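Local coordinates for acyl-homoserine-lactone synthase (Pseudomonas aeruginosa, PDB 1RO5), which catalyses the formation of the quorum-sensing signal N-(3-oxododecanoyl)homoserine lactone from an acyl-carrier-protein thioester and S-adenosyl-L-methionine, at residues V6-R11 / A129-Q134; K183-I186 / G191-V194. All coordinates share one frame; numbering follows the deposited sequence.

The two contacts lie in series along the chain, contact 1 being closed before contact 2 opens, and their centres are about 17 Å apart. Contact 1 (6-11 with 129-134) joins a strand near the N-terminus to the C-terminal turn of helix 118-133, the centre of the contact lying about 11 Å from the centre of the chain. Contact 2 (183-186 with 191-194) is a surface contact, its centre about 20 Å from that of the chain, where the C-terminal tail turns back on helix 182-189. One apolar touch connects them: CD1 of Leu133, on the helix of contact 1, packs 4.0 Å from CG of Gln185, the residue that holds the tail in contact 2.

Contact 1. Residues V6-R11 / A129-Q134; sequences VQIGRR and ARYSLQ
Ile8 and Tyr131 meet as a methyl group set on an aromatic face. The branch that does so is CG2 of Ile8, which stands 3.7 Å above the plane of the Tyr131 ring, over its centre, and only 11° off the ring normal, a CH-pi contact with almost no lateral offset. CG2 is accordingly about as close to CD2 as to CE2 of Tyr131, 3.8 Å in each case. The other branch of Ile8 extends back toward the root of the tyrosine and brings CD1 to 3.9 Å from CB of Tyr131, so the two side chains run past one another in opposite senses.

The first torsions account for the fit. In Tyr131 the ring carbon CG lies opposite the backbone N (chi1 -177°), which carries the ring from the helix out to the strand, while in Ile8 a chi1 of -47° places CG1 beside the backbone N and leaves CG2 facing the ring. Strand 5-10 pairs antiparallel with strand 55-61 in the mixed sheet of this alpha-beta-alpha sandwich, and helix 118-133 meets strand 5-10 here through the Tyr131 ring. Strand 55-61 takes part as well: Met57 touches Ile8, and Tyr55 touches Tyr131. At the far end of the ring, OH of Tyr131 lies 4.4 Å from CA of Gly9, a loose approach; no hydrogen bond crosses between the segments. Within the helix segment, NE of Arg130 makes a weak hydrogen bond of 3.5 Å to OE1 of Gln134, the amide oxygen lying at the edge of the guanidinium group and in its plane.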
ATOM      1  N   VAL A   6     -12.256   7.040  -4.648  1.00 43.52           N
ATOM      2  CA  VAL A   6     -11.272   6.427  -3.752  1.00 42.77           C
ATOM      3  C   VAL A   6     -11.920   6.265  -2.357  1.00 44.05           C
ATOM      4  O   VAL A   6     -12.400   7.251  -1.824  1.00 46.68           O
ATOM      5  CB  VAL A   6     -10.055   7.290  -3.655  1.00 42.20           C
ATOM      6  CG1 VAL A   6      -9.044   6.706  -2.645  1.00 45.78           C
ATOM      7  CG2 VAL A   6      -9.354   7.422  -4.988  1.00 40.49           C
ATOM      8  N   GLN A   7     -11.982   5.065  -1.772  1.00 41.89           N
ATOM      9  CA  GLN A   7     -12.342   4.940  -0.380  1.00 42.36           C
ATOM     10  C   GLN A   7     -11.230   4.451   0.573  1.00 40.79           C
ATOM     11  O   GLN A   7     -10.486   3.517   0.279  1.00 39.99           O
ATOM     12  CB  GLN A   7     -13.514   3.977  -0.219  1.00 44.17           C
ATOM     13  CG  GLN A   7     -14.554   4.050  -1.299  1.00 48.51           C
ATOM     14  CD  GLN A   7     -15.760   3.282  -0.879  1.00 52.19           C
ATOM     15  OE1 GLN A   7     -16.050   3.161   0.353  1.00 52.24           O
ATOM     16  NE2 GLN A   7     -16.444   2.702  -1.856  1.00 56.31           N
ATOM     17  N   ILE A   8     -11.146   5.071   1.725  1.00 40.82           N
ATOM     18  CA  ILE A   8     -10.237   4.666   2.725  1.00 43.47           C
ATOM     19  C   ILE A   8     -10.933   4.508   4.066  1.00 46.69           C
ATOM     20  O   ILE A   8     -11.578   5.441   4.550  1.00 49.06           O
ATOM     21  CB  ILE A   8      -9.139   5.609   2.837  1.00 43.05           C
ATOM     22  CG1 ILE A   8      -8.574   5.964   1.461  1.00 42.48           C
ATOM     23  CG2 ILE A   8      -7.968   4.959   3.629  1.00 39.94           C
ATOM     24  CD1 ILE A   8      -7.273   6.834   1.517  1.00 35.34           C
ATOM     25  N   GLY A   9     -10.821   3.318   4.671  1.00 46.64           N
ATOM     26  CA  GLY A   9     -11.479   3.030   5.921  1.00 44.40           C
ATOM     27  C   GLY A   9     -11.031   1.681   6.477  1.00 45.16           C
ATOM     28  O   GLY A   9     -10.333   0.886   5.821  1.00 44.84           O
ATOM     29  N   ARG A  10     -11.501   1.403   7.670  1.00 44.67           N
ATOM     30  CA  ARG A  10     -11.239   0.183   8.365  1.00 45.45           C
ATOM     31  C   ARG A  10     -12.047  -0.886   7.687  1.00 43.44           C
ATOM     32  O   ARG A  10     -13.041  -0.567   7.086  1.00 41.65           O
ATOM     33  CB  ARG A  10     -11.644   0.363   9.824  1.00 47.69           C
ATOM     34  CG  ARG A  10     -10.562   1.223  10.682  1.00 56.31           C
ATOM     35  CD  ARG A  10     -11.008   1.528  12.188  1.00 69.24           C
ATOM     36  NE  ARG A  10     -10.527   2.857  12.665  1.00 80.99           N
ATOM     37  CZ  ARG A  10     -10.935   3.507  13.783  1.00 87.02           C
ATOM     38  NH1 ARG A  10     -11.846   2.950  14.620  1.00 90.42           N
ATOM     39  NH2 ARG A  10     -10.431   4.718  14.073  1.00 85.29           N
ATOM     40  N   ARG A  11     -11.537  -2.114   7.739  1.00 41.08           N
ATOM     41  CA  ARG A  11     -12.149  -3.273   7.126  1.00 42.91           C
ATOM     42  C   ARG A  11     -13.612  -3.342   7.417  1.00 46.04           C
ATOM     43  O   ARG A  11     -14.351  -3.583   6.504  1.00 45.85           O
ATOM     44  CB  ARG A  11     -11.475  -4.594   7.611  1.00 39.94           C
ATOM     45  CG  ARG A  11     -12.137  -5.858   7.155  1.00 34.75           C
ATOM     46  CD  ARG A  11     -11.322  -7.102   7.440  1.00 30.81           C
ATOM     47  NE  ARG A  11     -11.998  -8.263   6.869  1.00 29.13           N
ATOM     48  CZ  ARG A  11     -11.744  -8.746   5.667  1.00 30.23           C
ATOM     49  NH1 ARG A  11     -10.857  -8.137   4.852  1.00 30.94           N
ATOM     50  NH2 ARG A  11     -12.419  -9.781   5.187  1.00 28.82           N
ATOM     51  N   ALA A 129      -1.513   9.519   1.436  1.00 39.68           N
ATOM     52  CA  ALA A 129      -0.633  10.355   2.245  1.00 37.52           C
ATOM     53  C   ALA A 129      -1.431  11.425   3.056  1.00 38.18           C
ATOM     54  O   ALA A 129      -1.058  11.854   4.120  1.00 34.83           O
ATOM     55  CB  ALA A 129       0.376  10.984   1.375  1.00 38.30           C
ATOM     56  N   ARG A 130      -2.549  11.825   2.510  1.00 38.80           N
ATOM     57  CA  ARG A 130      -3.413  12.804   3.087  1.00 41.79           C
ATOM     58  C   ARG A 130      -4.244  12.265   4.254  1.00 42.05           C
ATOM     59  O   ARG A 130      -4.375  12.919   5.326  1.00 42.44           O
ATOM     60  CB  ARG A 130      -4.375  13.250   1.945  1.00 42.32           C
ATOM     61  CG  ARG A 130      -5.505  14.094   2.517  1.00 51.23           C
ATOM     62  CD  ARG A 130      -6.464  14.699   1.541  1.00 59.40           C
ATOM     63  NE  ARG A 130      -7.740  14.726   2.275  1.00 69.66           N
ATOM     64  CZ  ARG A 130      -8.905  14.255   1.799  1.00 74.78           C
ATOM     65  NH1 ARG A 130      -8.959  13.724   0.569  1.00 73.32           N
ATOM     66  NH2 ARG A 130     -10.023  14.323   2.556  1.00 77.90           N
ATOM     67  N   TYR A 131      -4.866  11.103   4.024  1.00 42.01           N
ATOM     68  CA  TYR A 131      -5.522  10.367   5.048  1.00 41.05           C
ATOM     69  C   TYR A 131      -4.547  10.045   6.150  1.00 39.42           C
ATOM     70  O   TYR A 131      -4.879  10.130   7.290  1.00 39.46           O
ATOM     71  CB  TYR A 131      -6.006   9.068   4.493  1.00 43.58           C
ATOM     72  CG  TYR A 131      -6.792   8.222   5.515  1.00 43.81           C
ATOM     73  CD1 TYR A 131      -8.147   8.519   5.795  1.00 45.46           C
ATOM     74  CD2 TYR A 131      -6.208   7.131   6.131  1.00 43.27           C
ATOM     75  CE1 TYR A 131      -8.879   7.728   6.681  1.00 47.12           C
ATOM     76  CE2 TYR A 131      -6.935   6.310   7.059  1.00 50.73           C
ATOM     77  CZ  TYR A 131      -8.265   6.637   7.355  1.00 51.22           C
ATOM     78  OH  TYR A 131      -9.020   5.828   8.262  1.00 56.92           O
ATOM     79  N   SER A 132      -3.325   9.692   5.830  1.00 38.51           N
ATOM     80  CA  SER A 132      -2.410   9.404   6.902  1.00 38.90           C
ATOM     81  C   SER A 132      -2.013  10.687   7.668  1.00 40.40           C
ATOM     82  O   SER A 132      -1.908  10.697   8.920  1.00 40.53           O
ATOM     83  CB  SER A 132      -1.172   8.720   6.380  1.00 37.75           C
ATOM     84  OG  SER A 132      -1.540   7.781   5.390  1.00 37.45           O
ATOM     85  N   LEU A 133      -1.791  11.769   6.935  1.00 39.71           N
ATOM     86  CA  LEU A 133      -1.297  13.007   7.580  1.00 42.52           C
ATOM     87  C   LEU A 133      -2.432  13.539   8.494  1.00 42.58           C
ATOM     88  O   LEU A 133      -2.179  13.907   9.590  1.00 43.00           O
ATOM     89  CB  LEU A 133      -0.792  14.074   6.565  1.00 41.08           C
ATOM     90  CG  LEU A 133       0.563  13.712   5.985  1.00 41.07           C
ATOM     91  CD1 LEU A 133       0.740  14.511   4.713  1.00 39.91           C
ATOM     92  CD2 LEU A 133       1.588  14.109   7.009  1.00 39.24           C
ATOM     93  N   GLN A 134      -3.675  13.457   8.038  1.00 44.24           N
ATOM     94  CA  GLN A 134      -4.791  13.806   8.871  1.00 47.79           C
ATOM     95  C   GLN A 134      -5.034  12.901  10.039  1.00 48.61           C
ATOM     96  O   GLN A 134      -5.850  13.216  10.860  1.00 47.97           O
ATOM     97  CB  GLN A 134      -6.045  13.869   8.066  1.00 48.56           C
ATOM     98  CG  GLN A 134      -6.024  15.154   7.175  1.00 57.66           C
ATOM     99  CD  GLN A 134      -7.187  15.238   6.177  1.00 69.44           C
ATOM    100  OE1 GLN A 134      -7.241  16.204   5.365  1.00 75.76           O
ATOM    101  NE2 GLN A 134      -8.114  14.219   6.211  1.00 71.65           N
TER

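Contact 2. Residues K183-I186 / G191-V194; sequences KTQI and GVLV
Gln185 and Leu193 are joined by a hydrogen bond, the only one between residues 183-186 and 191-194. The backbone N of Leu193 donates to OE1 of Gln185 over 2.7 Å, with an N-H...O angle of 159°. The donor lies in the plane of the amide carbonyl, and the C=O...N angle is also 159°, so the N-H comes in nearly head-on to the oxygen. Beyond CG the glutamine is extended (chi2 -176°), a shape that takes its amide across to the tail. The nitrogen of the same amide is used too: NE2 hydrogen-bonds the carbonyl O of Leu180, a second bond that would limit rotation of the amide and supports the assignment of its oxygen to the tail side.

Van der Waals contacts accompany this bond. CB of Leu193 and CG1 of Val192 lie 3.3 and 3.5 Å from OE1 of Gln185, while the rest of the leucine leads away and its side chain crosses that of the glutamine at about a right angle. Ile186 lays its CG1 against the backbone of Gly191, 3.9 Å from atom C of Gly191.

Less favourable is the meeting of two acceptors, O of Gln185 and O of Gly191, at 3.0 Å. A CA-H...O contact from CA of Ile186 to the same O of Gly191, at 3.5 Å, may offset part of that repulsion.

A polar side chain projecting from helix 182-189 thus takes up a backbone N-H of the irregular chain that follows, a side-chain-to-main-chain bond that ties the C-terminal tail, after it has turned back past the helix end, to the flank of that helix as it crosses it.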
ATOM      1  N   LYS A 183       9.105  17.503   1.520  1.00 42.14           N
ATOM      2  CA  LYS A 183       9.532  17.089   0.188  1.00 43.24           C
ATOM      3  C   LYS A 183       8.464  16.173  -0.555  1.00 43.87           C
ATOM      4  O   LYS A 183       8.017  16.426  -1.805  1.00 44.60           O
ATOM      5  CB  LYS A 183      10.900  16.471   0.290  1.00 44.44           C
ATOM      6  CG  LYS A 183      11.375  16.004  -1.067  1.00 47.94           C
ATOM      7  CD  LYS A 183      12.491  14.997  -0.778  1.00 56.33           C
ATOM      8  CE  LYS A 183      12.754  14.118  -1.986  1.00 56.97           C
ATOM      9  NZ  LYS A 183      14.217  14.007  -1.975  1.00 61.98           N
ATOM     10  N   THR A 184       7.917  15.213   0.243  1.00 41.75           N
ATOM     11  CA  THR A 184       6.852  14.283  -0.255  1.00 39.53           C
ATOM     12  C   THR A 184       5.644  15.032  -0.578  1.00 38.55           C
ATOM     13  O   THR A 184       4.992  14.830  -1.607  1.00 37.08           O
ATOM     14  CB  THR A 184       6.542  13.183   0.786  1.00 38.51           C
ATOM     15  OG1 THR A 184       7.724  12.365   0.967  1.00 38.19           O
ATOM     16  CG2 THR A 184       5.448  12.234   0.365  1.00 36.84           C
ATOM     17  N   GLN A 185       5.279  15.876   0.357  1.00 40.66           N
ATOM     18  CA  GLN A 185       4.046  16.597   0.188  1.00 42.27           C
ATOM     19  C   GLN A 185       4.112  17.448  -1.080  1.00 45.99           C
ATOM     20  O   GLN A 185       3.129  17.541  -1.849  1.00 45.74           O
ATOM     21  CB  GLN A 185       3.857  17.464   1.405  1.00 43.22           C
ATOM     22  CG  GLN A 185       3.414  16.679   2.663  1.00 42.06           C
ATOM     23  CD  GLN A 185       3.150  17.596   3.823  1.00 46.03           C
ATOM     24  OE1 GLN A 185       2.438  18.579   3.665  1.00 51.44           O
ATOM     25  NE2 GLN A 185       3.787  17.340   4.974  1.00 42.75           N
ATOM     26  N   ILE A 186       5.269  18.099  -1.300  1.00 49.01           N
ATOM     27  CA  ILE A 186       5.405  19.009  -2.447  1.00 51.45           C
ATOM     28  C   ILE A 186       5.368  18.171  -3.759  1.00 51.32           C
ATOM     29  O   ILE A 186       4.649  18.505  -4.707  1.00 53.60           O
ATOM     30  CB  ILE A 186       6.660  19.887  -2.369  1.00 51.63           C
ATOM     31  CG1 ILE A 186       6.640  20.848  -1.142  1.00 54.13           C
ATOM     32  CG2 ILE A 186       6.688  20.722  -3.643  1.00 53.32           C
ATOM     33  CD1 ILE A 186       8.091  21.321  -0.621  1.00 54.34           C
ATOM     34  N   GLY A 191       2.506  21.544  -3.274  1.00 62.41           N
ATOM     35  CA  GLY A 191       3.060  22.226  -2.105  1.00 61.83           C
ATOM     36  C   GLY A 191       2.822  21.494  -0.793  1.00 62.07           C
ATOM     37  O   GLY A 191       2.556  20.278  -0.823  1.00 62.71           O
ATOM     38  N   VAL A 192       2.888  22.218   0.330  1.00 59.92           N
ATOM     39  CA  VAL A 192       2.710  21.658   1.668  1.00 58.85           C
ATOM     40  C   VAL A 192       1.210  21.505   1.919  1.00 57.65           C
ATOM     41  O   VAL A 192       0.397  22.421   1.571  1.00 58.78           O
ATOM     42  CB  VAL A 192       3.304  22.550   2.739  1.00 59.27           C
ATOM     43  CG1 VAL A 192       3.116  21.940   4.179  1.00 64.14           C
ATOM     44  CG2 VAL A 192       4.767  22.740   2.497  1.00 60.84           C
ATOM     45  N   LEU A 193       0.796  20.336   2.418  1.00 53.21           N
ATOM     46  CA  LEU A 193      -0.638  20.116   2.606  1.00 51.15           C
ATOM     47  C   LEU A 193      -1.136  21.011   3.763  1.00 50.56           C
ATOM     48  O   LEU A 193      -0.511  21.093   4.850  1.00 47.66           O
ATOM     49  CB  LEU A 193      -0.833  18.677   3.015  1.00 51.24           C
ATOM     50  CG  LEU A 193      -2.085  17.833   2.887  1.00 52.08           C
ATOM     51  CD1 LEU A 193      -2.648  17.561   4.238  1.00 60.10           C
ATOM     52  CD2 LEU A 193      -3.103  18.453   1.935  1.00 55.12           C
ATOM     53  N   VAL A 194      -2.260  21.659   3.570  1.00 50.98           N
ATOM     54  CA  VAL A 194      -2.774  22.464   4.669  1.00 51.17           C
ATOM     55  C   VAL A 194      -4.155  22.018   4.942  1.00 50.77           C
ATOM     56  O   VAL A 194      -4.978  22.120   4.036  1.00 49.71           O
ATOM     57  CB  VAL A 194      -2.829  23.993   4.304  1.00 52.97           C
ATOM     58  CG1 VAL A 194      -3.513  24.797   5.422  1.00 49.78           C
ATOM     59  CG2 VAL A 194      -1.469  24.482   3.997  1.00 50.57           C
TER